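Local coordinates for Lmo0305 protein (Listeria monocytogenes, PDB 3PJ0) that belongs to the beta-eliminating lyase family of the pyridoxal-phosphate aminotransferase clan, and carries its cofactor as a lysine-linked pyridoxal phosphate, at residues Leu154-Ser164 against Tyr188-Phe199. Residues are numbered along the deposited sequence; the frame is centred on the assembly and turned at random.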
# COMPACT_ATOMS: atom_id res chain seq x y z
N LEU A 154 -3.02 6.84 29.37
CA LEU A 154 -1.97 7.82 29.16
C LEU A 154 -1.20 8.14 30.42
O LEU A 154 -1.78 8.24 31.49
CB LEU A 154 -2.59 9.17 28.70
CG LEU A 154 -3.17 9.24 27.29
CD1 LEU A 154 -3.96 10.53 27.07
CD2 LEU A 154 -2.01 9.13 26.27
N PRO A 155 0.12 8.33 30.31
CA PRO A 155 0.85 8.87 31.43
C PRO A 155 0.55 10.37 31.56
O PRO A 155 0.17 11.05 30.58
CB PRO A 155 2.30 8.67 31.03
CG PRO A 155 2.29 8.80 29.54
CD PRO A 155 1.00 8.09 29.15
N ALA A 156 0.71 10.90 32.76
CA ALA A 156 0.65 12.35 32.93
C ALA A 156 1.64 12.98 31.92
O ALA A 156 2.69 12.39 31.61
CB ALA A 156 1.04 12.72 34.34
N PHE A 157 1.31 14.17 31.41
CA PHE A 157 2.20 14.80 30.43
C PHE A 157 3.61 15.02 31.01
O PHE A 157 4.59 14.76 30.34
CB PHE A 157 1.61 16.11 29.87
CG PHE A 157 2.33 16.59 28.63
CD1 PHE A 157 2.04 16.02 27.40
CD2 PHE A 157 3.33 17.55 28.69
CE1 PHE A 157 2.71 16.42 26.24
CE2 PHE A 157 4.00 17.96 27.54
CZ PHE A 157 3.70 17.39 26.33
N GLU A 158 3.69 15.42 32.27
CA GLU A 158 4.99 15.65 32.92
C GLU A 158 5.87 14.40 32.92
O GLU A 158 7.10 14.49 32.92
CB GLU A 158 4.82 16.19 34.34
CG GLU A 158 4.17 17.57 34.39
CD GLU A 158 2.67 17.56 34.13
OE1 GLU A 158 2.07 16.46 34.13
OE2 GLU A 158 2.10 18.64 33.89
N GLU A 159 5.25 13.22 32.94
CA GLU A 159 6.02 11.98 32.92
C GLU A 159 6.55 11.69 31.51
O GLU A 159 7.61 11.07 31.34
CB GLU A 159 5.18 10.83 33.48
CG GLU A 159 4.79 11.01 34.95
CD GLU A 159 5.97 11.04 35.94
OE1 GLU A 159 7.11 10.68 35.57
OE2 GLU A 159 5.74 11.40 37.11
N LEU A 160 5.81 12.12 30.49
CA LEU A 160 6.27 11.98 29.11
C LEU A 160 7.46 12.92 28.94
O LEU A 160 8.45 12.55 28.34
CB LEU A 160 5.09 12.30 28.17
CG LEU A 160 5.19 12.00 26.68
CD1 LEU A 160 5.49 10.52 26.44
CD2 LEU A 160 3.87 12.39 26.03
N GLU A 161 7.39 14.11 29.52
CA GLU A 161 8.53 15.05 29.47
C GLU A 161 9.78 14.42 30.09
O GLU A 161 10.87 14.45 29.54
CB GLU A 161 8.19 16.36 30.18
CG GLU A 161 7.13 17.18 29.46
CD GLU A 161 6.69 18.43 30.24
OE1 GLU A 161 6.69 18.40 31.49
OE2 GLU A 161 6.34 19.44 29.59
N LYS A 162 9.61 13.81 31.25
CA LYS A 162 10.74 13.16 31.94
C LYS A 162 11.31 11.98 31.11
O LYS A 162 12.53 11.74 31.09
CB LYS A 162 10.31 12.76 33.35
CG LYS A 162 10.02 13.98 34.21
CD LYS A 162 9.37 13.68 35.55
CE LYS A 162 9.22 14.99 36.33
NZ LYS A 162 8.33 14.88 37.53
N ILE A 163 10.45 11.24 30.44
CA ILE A 163 10.91 10.14 29.59
C ILE A 163 11.75 10.68 28.43
O ILE A 163 12.81 10.14 28.10
CB ILE A 163 9.71 9.30 29.08
CG1 ILE A 163 9.21 8.40 30.21
CG2 ILE A 163 10.12 8.51 27.85
CD1 ILE A 163 7.97 7.59 29.86
N SER A 164 11.24 11.76 27.83
CA SER A 164 11.92 12.44 26.72
C SER A 164 13.28 12.94 27.16
O SER A 164 14.29 12.72 26.49
CB SER A 164 11.08 13.62 26.19
OG SER A 164 11.67 14.19 25.02
N TYR A 188 -4.85 16.19 27.15
CA TYR A 188 -3.58 16.82 27.50
C TYR A 188 -3.61 18.35 27.48
O TYR A 188 -2.78 18.97 28.12
CB TYR A 188 -2.45 16.31 26.61
CG TYR A 188 -1.80 15.01 27.00
CD1 TYR A 188 -1.61 14.64 28.33
CD2 TYR A 188 -1.26 14.19 26.02
CE1 TYR A 188 -0.93 13.44 28.67
CE2 TYR A 188 -0.57 13.01 26.34
CZ TYR A 188 -0.39 12.65 27.66
OH TYR A 188 0.29 11.46 27.93
N GLN A 189 -4.55 18.95 26.78
CA GLN A 189 -4.58 20.41 26.62
C GLN A 189 -3.22 20.88 26.01
O GLN A 189 -2.63 21.91 26.39
CB GLN A 189 -5.03 21.10 27.90
CG GLN A 189 -6.54 20.90 28.15
CD GLN A 189 -7.38 21.61 27.10
OE1 GLN A 189 -7.33 22.84 27.02
NE2 GLN A 189 -8.13 20.84 26.28
N LYS A 190 -2.74 20.07 25.06
CA LYS A 190 -1.50 20.30 24.30
C LYS A 190 -1.81 20.14 22.82
O LYS A 190 -2.63 19.31 22.45
CB LYS A 190 -0.41 19.28 24.68
CG LYS A 190 0.05 19.37 26.14
CD LYS A 190 0.98 20.54 26.41
CE LYS A 190 1.27 20.68 27.88
NZ LYS A 190 2.39 21.62 28.16
N SER A 191 -1.16 20.91 21.96
CA SER A 191 -1.36 20.72 20.52
C SER A 191 -0.59 19.47 20.05
O SER A 191 0.31 18.99 20.73
CB SER A 191 -0.81 21.89 19.73
OG SER A 191 0.58 22.00 19.95
N ALA A 192 -0.92 19.01 18.84
CA ALA A 192 -0.21 17.90 18.22
C ALA A 192 1.28 18.22 18.18
O ALA A 192 2.10 17.35 18.48
CB ALA A 192 -0.75 17.63 16.84
N GLU A 193 1.62 19.46 17.82
CA GLU A 193 3.02 19.91 17.76
C GLU A 193 3.71 19.79 19.11
O GLU A 193 4.84 19.32 19.20
CB GLU A 193 3.10 21.35 17.24
CG GLU A 193 4.49 21.93 17.23
CD GLU A 193 4.60 23.28 16.52
OE1 GLU A 193 3.57 23.89 16.19
OE2 GLU A 193 5.74 23.72 16.30
N GLU A 194 3.04 20.24 20.16
CA GLU A 194 3.61 20.18 21.51
C GLU A 194 3.94 18.76 21.93
O GLU A 194 5.03 18.50 22.42
CB GLU A 194 2.69 20.83 22.55
CG GLU A 194 2.71 22.32 22.51
CD GLU A 194 1.84 22.93 23.58
OE1 GLU A 194 0.60 22.89 23.45
OE2 GLU A 194 2.40 23.43 24.57
N ILE A 195 3.00 17.84 21.69
CA ILE A 195 3.21 16.44 22.04
C ILE A 195 4.36 15.84 21.21
O ILE A 195 5.26 15.20 21.74
CB ILE A 195 1.89 15.62 21.82
CG1 ILE A 195 0.79 16.11 22.77
CG2 ILE A 195 2.06 14.11 22.07
CD1 ILE A 195 -0.62 15.61 22.37
N CYS A 196 4.32 16.09 19.90
CA CYS A 196 5.33 15.55 19.00
C CYS A 196 6.74 16.14 19.21
O CYS A 196 7.73 15.50 18.80
CB CYS A 196 4.92 15.76 17.55
SG CYS A 196 3.50 14.77 17.06
N ALA A 197 6.81 17.33 19.81
CA ALA A 197 8.10 17.99 20.08
C ALA A 197 9.01 17.20 21.02
O ALA A 197 10.22 17.46 21.09
CB ALA A 197 7.89 19.42 20.64
N LEU A 198 8.42 16.26 21.77
CA LEU A 198 9.19 15.47 22.71
C LEU A 198 9.80 14.23 22.04
O LEU A 198 10.54 13.49 22.69
CB LEU A 198 8.29 15.02 23.86
CG LEU A 198 7.65 16.10 24.73
CD1 LEU A 198 6.74 15.40 25.78
CD2 LEU A 198 8.73 16.92 25.39
N PHE A 199 9.52 14.03 20.75
CA PHE A 199 9.90 12.84 20.01
C PHE A 199 10.78 13.15 18.82
O PHE A 199 10.67 14.21 18.23
CB PHE A 199 8.62 12.13 19.49
CG PHE A 199 7.77 11.55 20.58
CD1 PHE A 199 8.00 10.25 21.02
CD2 PHE A 199 6.77 12.31 21.17
CE1 PHE A 199 7.22 9.70 22.05
CE2 PHE A 199 5.99 11.77 22.21
CZ PHE A 199 6.21 10.45 22.63
O HOH W 1 3.69 20.86 30.42
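With CG of Phe157 anti to the backbone N (chi1 -165°), its ring leaves the first turn of helix 157-170 and meets Tyr188 and Lys190. Its edge, led by CD1, points at the centre of one face of Tyr188 in a T-shaped stack, the centroids 5.2 Å apart and the planes at 77°. Leu154 CD1 lies over the opposite face, nearer the rim, so the phenol is sandwiched. A hydrogen bond of 2.7 Å from Tyr188 OH to Pro155 O, the donor somewhat tilted from the carbonyl plane, holds the hydroxyl end of the ring in place. Lys190 CG sits over the centre of the Phe157 ring in a CH-pi contact, 4.0 Å from the centroid, and the bend at chi2 (-76°) carries CD and CE on over the same face. Beyond the ring, one water links Lys190 NZ to Glu161 OE2. Leu198 CD1 touches both Phe157 CZ, at 3.7 Å, and Leu160 CG. Ser164 OG donates to Leu198 O over 2.7 Å, in the carbonyl plane and on a lone pair. Phe199 leads into strand 201-205 beside strand 173-178, so the contact ties the connection between these parallel strands to helix 157-170, in the mixed seven-stranded alpha/beta domain characteristic of fold-type I pyridoxal-phosphate enzymes.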